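Local coordinates for CghA (Chaetomium globosum, PDB 6KBC), which belongs to the calycin clan, folds into two strand-rich domains in one chain, and holds the ligand WK1 in a pocket, at residues A[30-33]-A[34-38]; A[71-74]-A[75-78]; A[106-109]-A[110-113]; A[168-171]-A[172-176]. All coordinates share one frame; numbering follows the deposited sequence.

All four contacts are local turns in the N-terminal domain, built in loops and, in contact 4, at the start of a short helix. Contact 1 is the buried one: residues 30-38 gather a lysine ammonium, an asparagine amide and an ST turn. It touches contact 3 through Ser30 and Gly110 and through Phe34 and Val109, and it meets Leu168 and Pro169 of contact 4. Contact 3 lies at the surface, where a type I turn closed by its own backbone bond is also bridged by two waters. Contact 4 is partly buried, mixing proline-alanine packing with a helix cap. Contact 2 stands apart, its centre about 18 Å from that of contact 1; this surface connection between strands relies on an amide-guanidinium stack and an inverse gamma turn.

Contact 1: residues A[30-33]-A[34-38]; sequences SGNL and FPKWA
Asn32 and Lys36 each turn CG to the side opposite their own carbonyl carbon (chi1 of Asn32 is -80°), and a kink at chi2 of Lys36 (-55°) starts an otherwise straight chain back toward the asparagine. Its ammonium reaches the amide oxygen, with Lys36 NZ to Asn32 OD1 at 2.6 Å. The nitrogen lies in the carbonyl plane on a lone pair, at a C=O...N angle of 135°. The other end of the amide is held as well: Asn32 ND2 donates to Ser30 O at 2.9 Å, approaching that carbonyl from above its plane, and also to Ile27 O. Asparagine suits this spot doubly, because it tolerates the left-handed backbone conformation adopted here and offers both a donor and an acceptor. Ser30 closes the turn before it, its OG accepting from Asn32 N at 2.8 Å in an ST turn. Farther along, Pro35 CD sits 3.4 Å above one face of the Phe34 ring, offset toward the rim, while Phe34 leans on Phe6 and Ser8 of strand 6-10. Lys36 NZ has a second oxygen partner in Ala25 O and makes a cation-pi contact with Trp230. With two carbonyl oxygens and an aromatic face around it, the buried ammonium can probably keep its charge, and the amide, bonded at both ends, can hardly rotate.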
loop_
_atom_site.group_PDB
_atom_site.type_symbol
_atom_site.label_atom_id
_atom_site.label_comp_id
_atom_site.label_asym_id
_atom_site.label_seq_id
_atom_site.Cartn_x
_atom_site.Cartn_y
_atom_site.Cartn_z
ATOM N N SER A 30 17.485 -0.080 -3.915
ATOM C CA SER A 30 17.081 1.315 -3.964
ATOM C C SER A 30 15.589 1.430 -3.705
ATOM O O SER A 30 14.811 0.536 -4.052
ATOM C CB SER A 30 17.432 1.935 -5.322
ATOM O OG SER A 30 16.736 3.142 -5.553
ATOM N N GLY A 31 15.199 2.548 -3.090
ATOM C CA GLY A 31 13.794 2.894 -3.010
ATOM C C GLY A 31 13.131 3.048 -4.359
ATOM O O GLY A 31 11.901 2.950 -4.450
ATOM N N ASN A 32 13.914 3.289 -5.416
ATOM C CA ASN A 32 13.371 3.467 -6.762
ATOM C C ASN A 32 12.351 4.595 -6.811
ATOM O O ASN A 32 11.408 4.558 -7.601
ATOM C CB ASN A 32 12.750 2.173 -7.298
ATOM C CG ASN A 32 13.784 1.207 -7.828
ATOM O OD1 ASN A 32 14.022 1.144 -9.039
ATOM N ND2 ASN A 32 14.396 0.444 -6.938
ATOM N N LEU A 33 12.539 5.611 -5.972
ATOM C CA LEU A 33 11.503 6.619 -5.791
ATOM C C LEU A 33 11.368 7.534 -6.995
ATOM O O LEU A 33 10.298 8.123 -7.205
ATOM C CB LEU A 33 11.798 7.450 -4.539
ATOM C CG LEU A 33 11.739 6.629 -3.257
ATOM C CD1 LEU A 33 12.048 7.501 -2.034
ATOM C CD2 LEU A 33 10.368 5.952 -3.161
ATOM N N PHE A 34 12.427 7.695 -7.779
ATOM C CA PHE A 34 12.317 8.544 -8.954
ATOM C C PHE A 34 11.437 7.868 -10.006
ATOM O O PHE A 34 11.538 6.655 -10.216
ATOM C CB PHE A 34 13.700 8.853 -9.528
ATOM C CG PHE A 34 13.685 9.950 -10.551
ATOM C CD1 PHE A 34 13.596 11.280 -10.156
ATOM C CD2 PHE A 34 13.728 9.658 -11.905
ATOM C CE1 PHE A 34 13.570 12.301 -11.096
ATOM C CE2 PHE A 34 13.701 10.673 -12.848
ATOM C CZ PHE A 34 13.622 11.993 -12.444
ATOM N N PRO A 35 10.558 8.619 -10.669
ATOM C CA PRO A 35 9.596 7.997 -11.585
ATOM C C PRO A 35 10.275 7.178 -12.674
ATOM O O PRO A 35 11.341 7.538 -13.180
ATOM C CB PRO A 35 8.848 9.195 -12.177
ATOM C CG PRO A 35 8.970 10.253 -11.143
ATOM C CD PRO A 35 10.311 10.061 -10.509
ATOM N N LYS A 36 9.635 6.060 -13.027
ATOM C CA LYS A 36 10.128 5.192 -14.086
ATOM C C LYS A 36 9.714 5.680 -15.464
ATOM O O LYS A 36 10.313 5.261 -16.460
ATOM C CB LYS A 36 9.629 3.761 -13.859
ATOM C CG LYS A 36 10.142 3.154 -12.554
ATOM C CD LYS A 36 11.655 3.216 -12.476
ATOM C CE LYS A 36 12.161 2.622 -11.189
ATOM N NZ LYS A 36 13.645 2.706 -11.054
ATOM N N TRP A 37 8.695 6.532 -15.539
ATOM C CA TRP A 37 8.335 7.265 -16.752
ATOM C C TRP A 37 8.677 8.732 -16.495
ATOM O O TRP A 37 7.824 9.538 -16.120
ATOM C CB TRP A 37 6.861 7.057 -17.111
ATOM C CG TRP A 37 6.619 5.705 -17.715
ATOM C CD1 TRP A 37 6.633 5.384 -19.044
ATOM C CD2 TRP A 37 6.408 4.474 -17.008
ATOM N NE1 TRP A 37 6.413 4.040 -19.208
ATOM C CE2 TRP A 37 6.273 3.457 -17.975
ATOM C CE3 TRP A 37 6.306 4.137 -15.651
ATOM C CZ2 TRP A 37 6.037 2.123 -17.631
ATOM C CZ3 TRP A 37 6.065 2.805 -15.308
ATOM C CH2 TRP A 37 5.937 1.817 -16.296
ATOM N N ALA A 38 9.953 9.072 -16.705
ATOM C CA ALA A 38 10.477 10.362 -16.256
ATOM C C ALA A 38 9.965 11.518 -17.110
ATOM O O ALA A 38 9.557 12.557 -16.579
ATOM C CB ALA A 38 12.004 10.331 -16.250
#

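Contact 2: residues A[71-74]-A[75-78]; sequences SQAP and ASFR
This is a surface contact in the connection between the antiparallel strands 60-69 and 77-85, where Gln72 lies over the side chain of Arg78. The amide and guanidinium planes are only 10° apart and stacked, although the two chains run at about a right angle. Gln72 NE2 stands 3.1 Å above one face of the Arg78 guanidinium, toward its rim; both it and Arg78 NH2 are donors, so flat packing holds the pair. Gln72 reaches this place with CG anti to its backbone N (chi1 -174°) and an extended chain, while Arg78 bends at chi3. The N-H groups remain for other partners: Arg78 NH2 donates to a lone pair of Ala75 O at 3.0 Å, tilted from the guanidinium plane, and NH1 bonds His94 ND1. The long, flat-ended arginine, about 7 Å from WK1, thus ties the loop to strand 90-96. Ser76 is small enough for its OG to lie 3.2 Å from Ala73 CB while it bonds Asp69 O. A cis peptide before Pro74 bends the chain ahead of Ala75, the centre of an inverse gamma turn closed by a weak bond from Ser76 N to Pro74 O of 2.8 Å. Together these features form a beta-hairpin connection of an antiparallel fold.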
loop_
_atom_site.group_PDB
_atom_site.type_symbol
_atom_site.label_atom_id
_atom_site.label_comp_id
_atom_site.label_asym_id
_atom_site.label_seq_id
_atom_site.Cartn_x
_atom_site.Cartn_y
_atom_site.Cartn_z
ATOM N N SER A 71 -3.549 5.714 -17.804
ATOM C CA SER A 71 -4.833 5.285 -18.351
ATOM C C SER A 71 -5.998 6.181 -17.966
ATOM O O SER A 71 -7.052 6.095 -18.601
ATOM C CB SER A 71 -5.155 3.860 -17.916
ATOM O OG SER A 71 -5.273 3.768 -16.507
ATOM N N GLN A 72 -5.870 7.022 -16.946
ATOM C CA GLN A 72 -7.019 7.812 -16.549
ATOM C C GLN A 72 -6.816 9.290 -16.930
ATOM O O GLN A 72 -7.471 10.186 -16.384
ATOM C CB GLN A 72 -7.266 7.560 -15.058
ATOM C CG GLN A 72 -8.503 8.190 -14.498
ATOM C CD GLN A 72 -8.712 7.844 -13.032
ATOM O OE1 GLN A 72 -7.897 7.164 -12.404
ATOM N NE2 GLN A 72 -9.886 8.231 -12.505
ATOM N N ALA A 73 -5.883 9.550 -17.850
ATOM C CA ALA A 73 -5.728 10.868 -18.444
ATOM C C ALA A 73 -7.052 11.333 -19.056
ATOM O O ALA A 73 -7.852 10.520 -19.537
ATOM C CB ALA A 73 -4.614 10.873 -19.500
ATOM N N PRO A 74 -7.316 12.656 -19.054
ATOM C CA PRO A 74 -6.383 13.729 -18.671
ATOM C C PRO A 74 -6.082 13.819 -17.170
ATOM O O PRO A 74 -5.018 14.318 -16.808
ATOM C CB PRO A 74 -7.103 14.994 -19.145
ATOM C CG PRO A 74 -8.550 14.660 -19.028
ATOM C CD PRO A 74 -8.663 13.186 -19.355
ATOM N N ALA A 75 -6.988 13.325 -16.323
ATOM C CA ALA A 75 -6.828 13.425 -14.870
ATOM C C ALA A 75 -5.879 12.341 -14.347
ATOM O O ALA A 75 -6.239 11.486 -13.540
ATOM C CB ALA A 75 -8.189 13.351 -14.190
ATOM N N SER A 76 -4.630 12.404 -14.811
ATOM C CA SER A 76 -3.660 11.362 -14.495
ATOM C C SER A 76 -3.001 11.533 -13.138
ATOM O O SER A 76 -2.391 10.579 -12.645
ATOM C CB SER A 76 -2.563 11.308 -15.562
ATOM O OG SER A 76 -3.039 10.688 -16.744
ATOM N N PHE A 77 -3.071 12.718 -12.538
ATOM C CA PHE A 77 -2.294 13.036 -11.346
ATOM C C PHE A 77 -3.232 13.255 -10.176
ATOM O O PHE A 77 -4.150 14.080 -10.247
ATOM C CB PHE A 77 -1.416 14.265 -11.569
ATOM C CG PHE A 77 -0.661 14.216 -12.852
ATOM C CD1 PHE A 77 0.044 13.076 -13.197
ATOM C CD2 PHE A 77 -0.673 15.289 -13.727
ATOM C CE1 PHE A 77 0.738 13.007 -14.382
ATOM C CE2 PHE A 77 0.018 15.224 -14.922
ATOM C CZ PHE A 77 0.721 14.080 -15.251
ATOM N N ARG A 78 -2.982 12.531 -9.092
ATOM C CA ARG A 78 -4.018 12.318 -8.100
ATOM C C ARG A 78 -3.332 11.902 -6.811
ATOM O O ARG A 78 -2.420 11.072 -6.836
ATOM C CB ARG A 78 -4.971 11.235 -8.621
ATOM C CG ARG A 78 -6.243 10.977 -7.884
ATOM C CD ARG A 78 -6.918 9.814 -8.604
ATOM N NE ARG A 78 -7.247 10.132 -9.995
ATOM C CZ ARG A 78 -8.368 10.722 -10.402
ATOM N NH1 ARG A 78 -9.328 11.018 -9.537
ATOM N NH2 ARG A 78 -8.552 10.970 -11.691
#

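Contact 3: residues A[106-109]-A[110-113]; sequences GPDV and GHGH
Asp108 and His111 are the first and last residues of a type I beta turn between strands 99-105 and 113-119, closed by His111 N to Asp108 O at 3.0 Å. The tight part is the polar knot around the aspartate. Its CG lies anti to the backbone N (chi1 -169°), which folds the carboxylate back over the turn: Asp108 OD1 accepts from Gly110 N at 3.1 Å, met from above the carboxylate plane, in an Asx turn. Short and acidic, aspartate suits this first position. Its OD2 meets the edge of the His111 imidazole, the two planes 66° apart. The other ring nitrogen, NE2, bonds Asn29 O; with both ring nitrogens facing acceptors, the ring may well carry a positive charge. Gly110 brings its NH in without side-chain bulk, and its carbonyl O turns to Ser30 OG. The looser part is bridged by water. One water accepts from Asp108 N at 2.7 Å and donates to His111 O, so it bridges the two ends of the turn; a second links Val109 O and Gly112 N. Val109 itself packs on Phe34. The imidazole-carboxylate link is weak, with His111 ND1 3.1 Å from Asp108 OD2.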
loop_
_atom_site.group_PDB
_atom_site.type_symbol
_atom_site.label_atom_id
_atom_site.label_comp_id
_atom_site.label_asym_id
_atom_site.label_seq_id
_atom_site.Cartn_x
_atom_site.Cartn_y
_atom_site.Cartn_z
ATOM N N GLY A 106 21.028 14.800 -5.933
ATOM C CA GLY A 106 22.255 14.058 -5.779
ATOM C C GLY A 106 22.665 13.444 -7.099
ATOM O O GLY A 106 21.883 13.411 -8.054
ATOM N N PRO A 107 23.902 12.948 -7.184
ATOM C CA PRO A 107 24.349 12.356 -8.453
ATOM C C PRO A 107 23.705 11.010 -8.755
ATOM O O PRO A 107 23.559 10.665 -9.935
ATOM C CB PRO A 107 25.867 12.234 -8.259
ATOM C CG PRO A 107 26.017 12.027 -6.782
ATOM C CD PRO A 107 24.959 12.915 -6.156
ATOM N N ASP A 108 23.292 10.252 -7.731
ATOM C CA ASP A 108 22.782 8.890 -7.888
ATOM C C ASP A 108 21.252 8.912 -7.885
ATOM O O ASP A 108 20.633 9.146 -6.843
ATOM C CB ASP A 108 23.327 8.000 -6.771
ATOM C CG ASP A 108 23.056 6.531 -7.006
ATOM O OD1 ASP A 108 22.204 6.205 -7.860
ATOM O OD2 ASP A 108 23.692 5.698 -6.327
ATOM N N VAL A 109 20.646 8.624 -9.043
ATOM C CA VAL A 109 19.195 8.734 -9.194
ATOM C C VAL A 109 18.458 7.704 -8.335
ATOM O O VAL A 109 17.243 7.828 -8.124
ATOM C CB VAL A 109 18.795 8.581 -10.678
ATOM C CG1 VAL A 109 19.131 7.175 -11.195
ATOM C CG2 VAL A 109 17.342 8.942 -10.918
ATOM N N GLY A 110 19.160 6.691 -7.837
ATOM C CA GLY A 110 18.567 5.695 -6.973
ATOM C C GLY A 110 18.753 5.930 -5.499
ATOM O O GLY A 110 18.135 5.234 -4.689
ATOM N N HIS A 111 19.602 6.891 -5.121
ATOM C CA HIS A 111 19.867 7.199 -3.722
ATOM C C HIS A 111 20.044 8.704 -3.540
ATOM O O HIS A 111 21.100 9.193 -3.174
ATOM C CB HIS A 111 21.091 6.448 -3.204
ATOM C CG HIS A 111 21.046 4.975 -3.452
ATOM N ND1 HIS A 111 21.475 4.405 -4.632
ATOM C CD2 HIS A 111 20.637 3.950 -2.666
ATOM C CE1 HIS A 111 21.321 3.094 -4.568
ATOM N NE2 HIS A 111 20.818 2.793 -3.383
ATOM N N GLY A 112 18.977 9.456 -3.798
ATOM C CA GLY A 112 18.983 10.877 -3.555
ATOM C C GLY A 112 17.779 11.287 -2.734
ATOM O O GLY A 112 16.815 10.533 -2.563
ATOM N N HIS A 113 17.857 12.502 -2.209
ATOM C CA HIS A 113 16.726 13.108 -1.526
ATOM C C HIS A 113 15.627 13.399 -2.541
ATOM O O HIS A 113 15.845 14.148 -3.500
ATOM C CB HIS A 113 17.173 14.382 -0.809
ATOM C CG HIS A 113 16.043 15.224 -0.311
ATOM N ND1 HIS A 113 15.426 16.178 -1.091
ATOM C CD2 HIS A 113 15.414 15.252 0.887
ATOM C CE1 HIS A 113 14.465 16.759 -0.395
ATOM N NE2 HIS A 113 14.439 16.217 0.810
HETATM O O HOH W 1 22.441 11.065 -5.248
HETATM O O HOH W 2 16.468 9.115 -5.550
#

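Contact 4: residues A[168-171]-A[172-176]; sequences LPQS and DREAE
Glu174 faces back across the turn at Pro169, Gln170 and Ser171, its extended side chain running at a slant to that of Gln170. The carboxylate thereby ends at the main chain: Glu174 OE2 accepts from Gln170 N at 2.8 Å, on the anti side and 25° out of the carboxylate plane. Glutamate is long enough to span this gap from the first turn of the helix. Ser171 is the N-cap of the short, weakly bonded helix 172-175. Its OG sits between the backbone N and the carbonyl carbon, a torsion (chi1 76°) that places Ser171 OG within reach of Glu174 N, which donates to it at 3.2 Å, while the first helical backbone bond, from Ala175 N to Ser171 O, is weak. Apolar packing adds to these bonds: Pro169 CB packs on Glu174 CB at 3.7 Å, and Pro169 CG meets Ala175 CB at 3.8 Å, where the small methyl lets the rigid ring come close. Pro169 and Ala175 both rest on Phe184 of strand 181-200, which also supplies Tyr182 against Ala175. The helix is also tied to the C-terminal domain, through Glu174 O with Asn272 of strand 269-277 and Arg173 NH2 with Leu286 O.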
loop_
_atom_site.group_PDB
_atom_site.type_symbol
_atom_site.label_atom_id
_atom_site.label_comp_id
_atom_site.label_asym_id
_atom_site.label_seq_id
_atom_site.Cartn_x
_atom_site.Cartn_y
_atom_site.Cartn_z
ATOM N N LEU A 168 14.739 -3.499 1.132
ATOM C CA LEU A 168 14.861 -3.074 -0.262
ATOM C C LEU A 168 15.081 -4.289 -1.165
ATOM O O LEU A 168 15.764 -5.239 -0.773
ATOM C CB LEU A 168 16.012 -2.066 -0.414
ATOM C CG LEU A 168 15.756 -0.711 0.276
ATOM C CD1 LEU A 168 17.009 0.193 0.282
ATOM C CD2 LEU A 168 14.594 0.031 -0.381
ATOM N N PRO A 169 14.487 -4.301 -2.360
ATOM C CA PRO A 169 14.672 -5.445 -3.253
ATOM C C PRO A 169 16.076 -5.456 -3.827
ATOM O O PRO A 169 16.633 -4.418 -4.197
ATOM C CB PRO A 169 13.624 -5.220 -4.345
ATOM C CG PRO A 169 13.463 -3.742 -4.387
ATOM C CD PRO A 169 13.626 -3.269 -2.960
ATOM N N GLN A 170 16.641 -6.653 -3.902
ATOM C CA GLN A 170 18.016 -6.842 -4.327
ATOM C C GLN A 170 18.108 -7.245 -5.792
ATOM O O GLN A 170 19.214 -7.455 -6.302
ATOM C CB GLN A 170 18.675 -7.902 -3.449
ATOM C CG GLN A 170 18.724 -7.593 -1.935
ATOM C CD GLN A 170 19.295 -6.221 -1.588
ATOM O OE1 GLN A 170 18.562 -5.236 -1.441
ATOM N NE2 GLN A 170 20.619 -6.146 -1.480
ATOM N N SER A 171 16.971 -7.323 -6.479
ATOM C CA SER A 171 16.850 -7.872 -7.821
ATOM C C SER A 171 15.484 -7.476 -8.362
ATOM O O SER A 171 14.604 -7.040 -7.615
ATOM C CB SER A 171 17.025 -9.394 -7.803
ATOM O OG SER A 171 15.846 -10.028 -7.310
ATOM N N ASP A 172 15.316 -7.619 -9.678
ATOM C CA ASP A 172 14.017 -7.338 -10.276
ATOM C C ASP A 172 12.936 -8.232 -9.683
ATOM O O ASP A 172 11.818 -7.774 -9.421
ATOM C CB ASP A 172 14.081 -7.517 -11.792
ATOM C CG ASP A 172 14.794 -6.377 -12.481
ATOM O OD1 ASP A 172 15.670 -5.749 -11.843
ATOM O OD2 ASP A 172 14.462 -6.100 -13.652
ATOM N N ARG A 173 13.261 -9.509 -9.455
ATOM C CA ARG A 173 12.300 -10.462 -8.903
ATOM C C ARG A 173 11.801 -10.017 -7.530
ATOM O O ARG A 173 10.609 -10.129 -7.225
ATOM C CB ARG A 173 12.950 -11.847 -8.817
ATOM C CG ARG A 173 12.098 -12.938 -8.170
ATOM C CD ARG A 173 10.833 -13.154 -8.973
ATOM N NE ARG A 173 9.918 -14.104 -8.346
ATOM C CZ ARG A 173 9.052 -13.787 -7.389
ATOM N NH1 ARG A 173 9.001 -12.539 -6.930
ATOM N NH2 ARG A 173 8.233 -14.719 -6.899
ATOM N N GLU A 174 12.703 -9.510 -6.686
ATOM C CA GLU A 174 12.317 -9.093 -5.343
ATOM C C GLU A 174 11.469 -7.830 -5.336
ATOM O O GLU A 174 10.775 -7.573 -4.350
ATOM C CB GLU A 174 13.568 -8.905 -4.497
ATOM C CG GLU A 174 14.396 -10.176 -4.405
ATOM C CD GLU A 174 15.361 -10.157 -3.230
ATOM O OE1 GLU A 174 15.696 -11.242 -2.707
ATOM O OE2 GLU A 174 15.789 -9.050 -2.839
ATOM N N ALA A 175 11.491 -7.044 -6.404
ATOM C CA ALA A 175 10.637 -5.871 -6.492
ATOM C C ALA A 175 9.266 -6.186 -7.062
ATOM O O ALA A 175 8.358 -5.352 -6.970
ATOM C CB ALA A 175 11.302 -4.797 -7.359
ATOM N N GLU A 176 9.105 -7.363 -7.656
ATOM C CA GLU A 176 7.873 -7.690 -8.340
ATOM C C GLU A 176 6.769 -7.992 -7.338
ATOM O O GLU A 176 7.014 -8.581 -6.283
ATOM C CB GLU A 176 8.096 -8.903 -9.242
ATOM C CG GLU A 176 8.887 -8.580 -10.498
ATOM C CD GLU A 176 8.941 -9.752 -11.466
ATOM O OE1 GLU A 176 8.984 -10.915 -11.000
ATOM O OE2 GLU A 176 8.924 -9.500 -12.688
#